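Local coordinates for myosin-2 (Saccharomyces cerevisiae, PDB 6IXO), which carries organelles and other cargo along polarized actin cables as a class V motor, binding cargo receptors through its globular tail domain, at residues A[23-35]-A[80-92]. Sequence-based numbering, arbitrary orientation.
Sequences LNQEITEGLLKGF and QVLTTIQKVVTQL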
# COMPACT_ATOMS: atom_id res chain seq x y z
N LEU A 23 -0.30 30.50 12.17
CA LEU A 23 -0.01 29.69 11.00
C LEU A 23 0.01 28.17 11.26
O LEU A 23 -0.50 27.40 10.44
CB LEU A 23 1.32 30.10 10.39
CG LEU A 23 1.69 29.49 9.04
CD1 LEU A 23 0.56 29.63 8.05
CD2 LEU A 23 2.96 30.21 8.49
N ASN A 24 0.61 27.72 12.35
CA ASN A 24 0.69 26.26 12.57
C ASN A 24 -0.72 25.69 12.75
O ASN A 24 -1.01 24.61 12.32
CB ASN A 24 1.56 25.91 13.78
CG ASN A 24 3.04 26.17 13.55
OD1 ASN A 24 3.49 26.28 12.41
ND2 ASN A 24 3.81 26.27 14.62
N GLN A 25 -1.60 26.46 13.39
CA GLN A 25 -2.96 25.99 13.66
C GLN A 25 -3.78 25.83 12.36
O GLN A 25 -4.49 24.82 12.15
CB GLN A 25 -3.64 26.97 14.63
CG GLN A 25 -4.87 26.42 15.32
CD GLN A 25 -6.14 26.60 14.51
OE1 GLN A 25 -6.21 27.47 13.62
NE2 GLN A 25 -7.15 25.78 14.80
N GLU A 26 -3.66 26.82 11.49
CA GLU A 26 -4.22 26.76 10.14
C GLU A 26 -3.75 25.59 9.37
O GLU A 26 -4.55 24.90 8.74
CB GLU A 26 -3.85 28.04 9.34
CG GLU A 26 -4.85 29.11 9.42
CD GLU A 26 -4.52 30.32 8.50
OE1 GLU A 26 -3.93 30.13 7.40
OE2 GLU A 26 -4.87 31.45 8.89
N ILE A 27 -2.44 25.38 9.39
CA ILE A 27 -1.87 24.27 8.62
C ILE A 27 -2.27 22.93 9.19
O ILE A 27 -2.73 22.04 8.46
CB ILE A 27 -0.34 24.38 8.58
CG1 ILE A 27 0.08 25.69 7.88
CG2 ILE A 27 0.25 23.28 7.81
CD1 ILE A 27 -0.27 25.72 6.43
N THR A 28 -2.11 22.75 10.50
CA THR A 28 -2.38 21.41 11.06
C THR A 28 -3.87 21.10 11.12
O THR A 28 -4.29 19.97 10.80
CB THR A 28 -1.75 21.24 12.47
OG1 THR A 28 -2.30 22.19 13.37
CG2 THR A 28 -0.24 21.39 12.41
N GLU A 29 -4.69 22.06 11.52
CA GLU A 29 -6.11 21.77 11.66
C GLU A 29 -6.87 21.95 10.34
O GLU A 29 -7.75 21.19 10.05
CB GLU A 29 -6.74 22.65 12.76
CG GLU A 29 -6.05 22.53 14.13
CD GLU A 29 -6.06 21.09 14.69
OE1 GLU A 29 -7.15 20.46 14.73
OE2 GLU A 29 -4.98 20.59 15.08
N GLY A 30 -6.52 22.97 9.54
CA GLY A 30 -7.26 23.25 8.32
C GLY A 30 -6.76 22.47 7.11
O GLY A 30 -7.52 21.82 6.40
N LEU A 31 -5.46 22.55 6.84
CA LEU A 31 -4.93 21.97 5.61
C LEU A 31 -4.72 20.47 5.77
O LEU A 31 -5.09 19.67 4.90
CB LEU A 31 -3.61 22.64 5.23
CG LEU A 31 -2.98 22.10 3.94
CD1 LEU A 31 -3.83 22.44 2.75
CD2 LEU A 31 -1.57 22.65 3.79
N LEU A 32 -4.09 20.08 6.86
CA LEU A 32 -3.70 18.69 6.98
C LEU A 32 -4.87 17.82 7.51
O LEU A 32 -5.32 16.91 6.82
CB LEU A 32 -2.47 18.54 7.87
CG LEU A 32 -1.25 19.33 7.38
CD1 LEU A 32 -0.14 19.14 8.39
CD2 LEU A 32 -0.80 18.89 5.98
N LYS A 33 -5.36 18.08 8.71
CA LYS A 33 -6.46 17.23 9.23
C LYS A 33 -7.71 17.42 8.39
O LYS A 33 -8.56 16.55 8.32
CB LYS A 33 -6.77 17.55 10.70
CG LYS A 33 -5.64 17.22 11.65
CD LYS A 33 -6.09 17.42 13.10
CE LYS A 33 -4.89 17.40 14.05
NZ LYS A 33 -5.32 17.53 15.47
N GLY A 34 -7.80 18.56 7.70
CA GLY A 34 -8.99 18.88 6.93
C GLY A 34 -8.88 18.51 5.45
O GLY A 34 -9.69 18.97 4.64
N PHE A 35 -7.88 17.72 5.09
CA PHE A 35 -7.68 17.33 3.69
C PHE A 35 -8.95 16.71 3.05
O PHE A 35 -9.76 16.05 3.74
CB PHE A 35 -6.52 16.32 3.58
CG PHE A 35 -6.91 14.89 3.95
CD1 PHE A 35 -7.00 14.49 5.29
CD2 PHE A 35 -7.15 13.94 2.96
CE1 PHE A 35 -7.36 13.16 5.64
CE2 PHE A 35 -7.51 12.60 3.30
CZ PHE A 35 -7.60 12.22 4.64
N GLN A 80 5.47 20.07 13.65
CA GLN A 80 4.01 19.97 13.62
C GLN A 80 3.48 19.25 12.39
O GLN A 80 2.56 18.42 12.48
CB GLN A 80 3.38 21.36 13.68
CG GLN A 80 3.50 22.01 15.03
CD GLN A 80 2.24 21.89 15.82
OE1 GLN A 80 1.61 20.82 15.86
NE2 GLN A 80 1.82 22.99 16.45
N VAL A 81 4.05 19.59 11.23
CA VAL A 81 3.64 18.96 9.98
C VAL A 81 3.92 17.45 10.04
O VAL A 81 3.05 16.63 9.71
CB VAL A 81 4.36 19.60 8.75
CG1 VAL A 81 4.27 18.67 7.54
CG2 VAL A 81 3.71 20.92 8.43
N LEU A 82 5.12 17.07 10.47
CA LEU A 82 5.47 15.63 10.48
C LEU A 82 4.52 14.82 11.39
O LEU A 82 3.98 13.76 11.00
CB LEU A 82 6.92 15.46 10.93
CG LEU A 82 7.96 16.00 9.95
CD1 LEU A 82 9.28 16.30 10.64
CD2 LEU A 82 8.19 15.02 8.84
N THR A 83 4.32 15.34 12.60
CA THR A 83 3.47 14.70 13.60
C THR A 83 2.06 14.57 13.08
O THR A 83 1.43 13.51 13.21
CB THR A 83 3.42 15.52 14.93
OG1 THR A 83 4.74 15.63 15.46
CG2 THR A 83 2.53 14.80 15.95
N THR A 84 1.55 15.65 12.49
CA THR A 84 0.15 15.69 12.09
C THR A 84 -0.11 14.72 10.95
O THR A 84 -1.11 13.98 10.94
CB THR A 84 -0.30 17.13 11.71
OG1 THR A 84 -0.17 17.97 12.86
CG2 THR A 84 -1.76 17.14 11.23
N ILE A 85 0.78 14.70 9.97
CA ILE A 85 0.53 13.81 8.83
C ILE A 85 0.53 12.36 9.32
O ILE A 85 -0.35 11.59 8.98
CB ILE A 85 1.58 13.97 7.71
CG1 ILE A 85 1.36 15.34 7.00
CG2 ILE A 85 1.50 12.80 6.74
CD1 ILE A 85 2.45 15.69 5.93
N GLN A 86 1.52 12.02 10.13
CA GLN A 86 1.60 10.62 10.57
C GLN A 86 0.34 10.29 11.36
O GLN A 86 -0.27 9.22 11.19
CB GLN A 86 2.84 10.38 11.43
CG GLN A 86 2.91 8.91 11.93
CD GLN A 86 4.32 8.45 12.31
OE1 GLN A 86 5.32 8.78 11.66
NE2 GLN A 86 4.39 7.65 13.35
N LYS A 87 -0.06 11.21 12.24
CA LYS A 87 -1.28 11.03 13.02
C LYS A 87 -2.50 10.87 12.12
O LYS A 87 -3.36 10.01 12.36
CB LYS A 87 -1.49 12.20 13.98
CG LYS A 87 -2.78 12.06 14.80
CD LYS A 87 -2.87 13.08 15.94
CE LYS A 87 -4.04 12.78 16.87
NZ LYS A 87 -4.20 13.80 17.94
N VAL A 88 -2.58 11.68 11.08
CA VAL A 88 -3.71 11.55 10.16
C VAL A 88 -3.74 10.16 9.52
O VAL A 88 -4.79 9.55 9.39
CB VAL A 88 -3.67 12.65 9.05
CG1 VAL A 88 -4.67 12.33 7.96
CG2 VAL A 88 -4.03 14.03 9.70
N VAL A 89 -2.57 9.64 9.14
CA VAL A 89 -2.61 8.35 8.45
C VAL A 89 -2.97 7.23 9.48
O VAL A 89 -3.64 6.27 9.15
CB VAL A 89 -1.29 8.08 7.79
CG1 VAL A 89 -1.24 6.63 7.26
CG2 VAL A 89 -1.05 9.13 6.59
N THR A 90 -2.57 7.43 10.73
CA THR A 90 -2.84 6.47 11.80
C THR A 90 -4.35 6.30 12.07
O THR A 90 -4.83 5.23 12.49
CB THR A 90 -2.05 6.93 13.07
OG1 THR A 90 -0.65 6.77 12.80
CG2 THR A 90 -2.39 6.08 14.30
N GLN A 91 -5.10 7.35 11.77
CA GLN A 91 -6.53 7.39 12.03
C GLN A 91 -7.37 6.98 10.83
O GLN A 91 -8.59 6.93 10.92
CB GLN A 91 -6.91 8.81 12.49
CG GLN A 91 -6.31 9.12 13.89
CD GLN A 91 -6.68 10.50 14.42
OE1 GLN A 91 -6.96 11.43 13.66
NE2 GLN A 91 -6.68 10.64 15.74
N LEU A 92 -6.73 6.67 9.70
CA LEU A 92 -7.49 6.28 8.52
C LEU A 92 -8.24 4.96 8.75
O LEU A 92 -7.69 4.01 9.33
CB LEU A 92 -6.59 6.13 7.31
CG LEU A 92 -5.87 7.42 6.88
CD1 LEU A 92 -5.11 7.09 5.61
CD2 LEU A 92 -6.92 8.52 6.63
O HOH W 1 2.25 26.33 17.22
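Asn-24 opens the contact by laying its CB against NE2 of Gln-80 at 4.0 Å, while its ND2 donates to a water that Gln-80 NE2 reaches only weakly. One turn on, Ile-27 CG2 meets Val-81 CG2, and Thr-28 directs its methyl at Thr-84, Thr-28 CG2 lying 3.5 Å from Thr-84 OG1. Each threonine hydroxyl turns back to its own helix: Thr-28 OG1 donates to Asn-24 O and Thr-84 OG1 to Gln-80 O (2.8 Å), both carbonyls also taking the threonine's backbone N-H from the opposite face. Thr-84 rests its methyl, CG2, 3.7 Å from Leu-32 CB, a placement set by a chi1 of -62° that puts OG1 beside the backbone N and CG2 opposite it. Leu-32 CD1 lies 4.2 Å from Val-81 CG2, and CD2 reaches Ile-85 CG1. Lys-33 meets the Thr-84 methyl with CG, and its extended chain ends in a salt bridge to Glu-29 OE2. Trimming Thr-84 to an alanine is likely to open a gap beside Leu-32, Lys-33 and Thr-28. Closing a type I turn, Phe-35 brings CE1 to 3.6 Å from Val-88 CG1. No direct hydrogen bond joins these nearly parallel helices (18°); their cohesion is mainly apolar, threonine hydroxyls being satisfied locally.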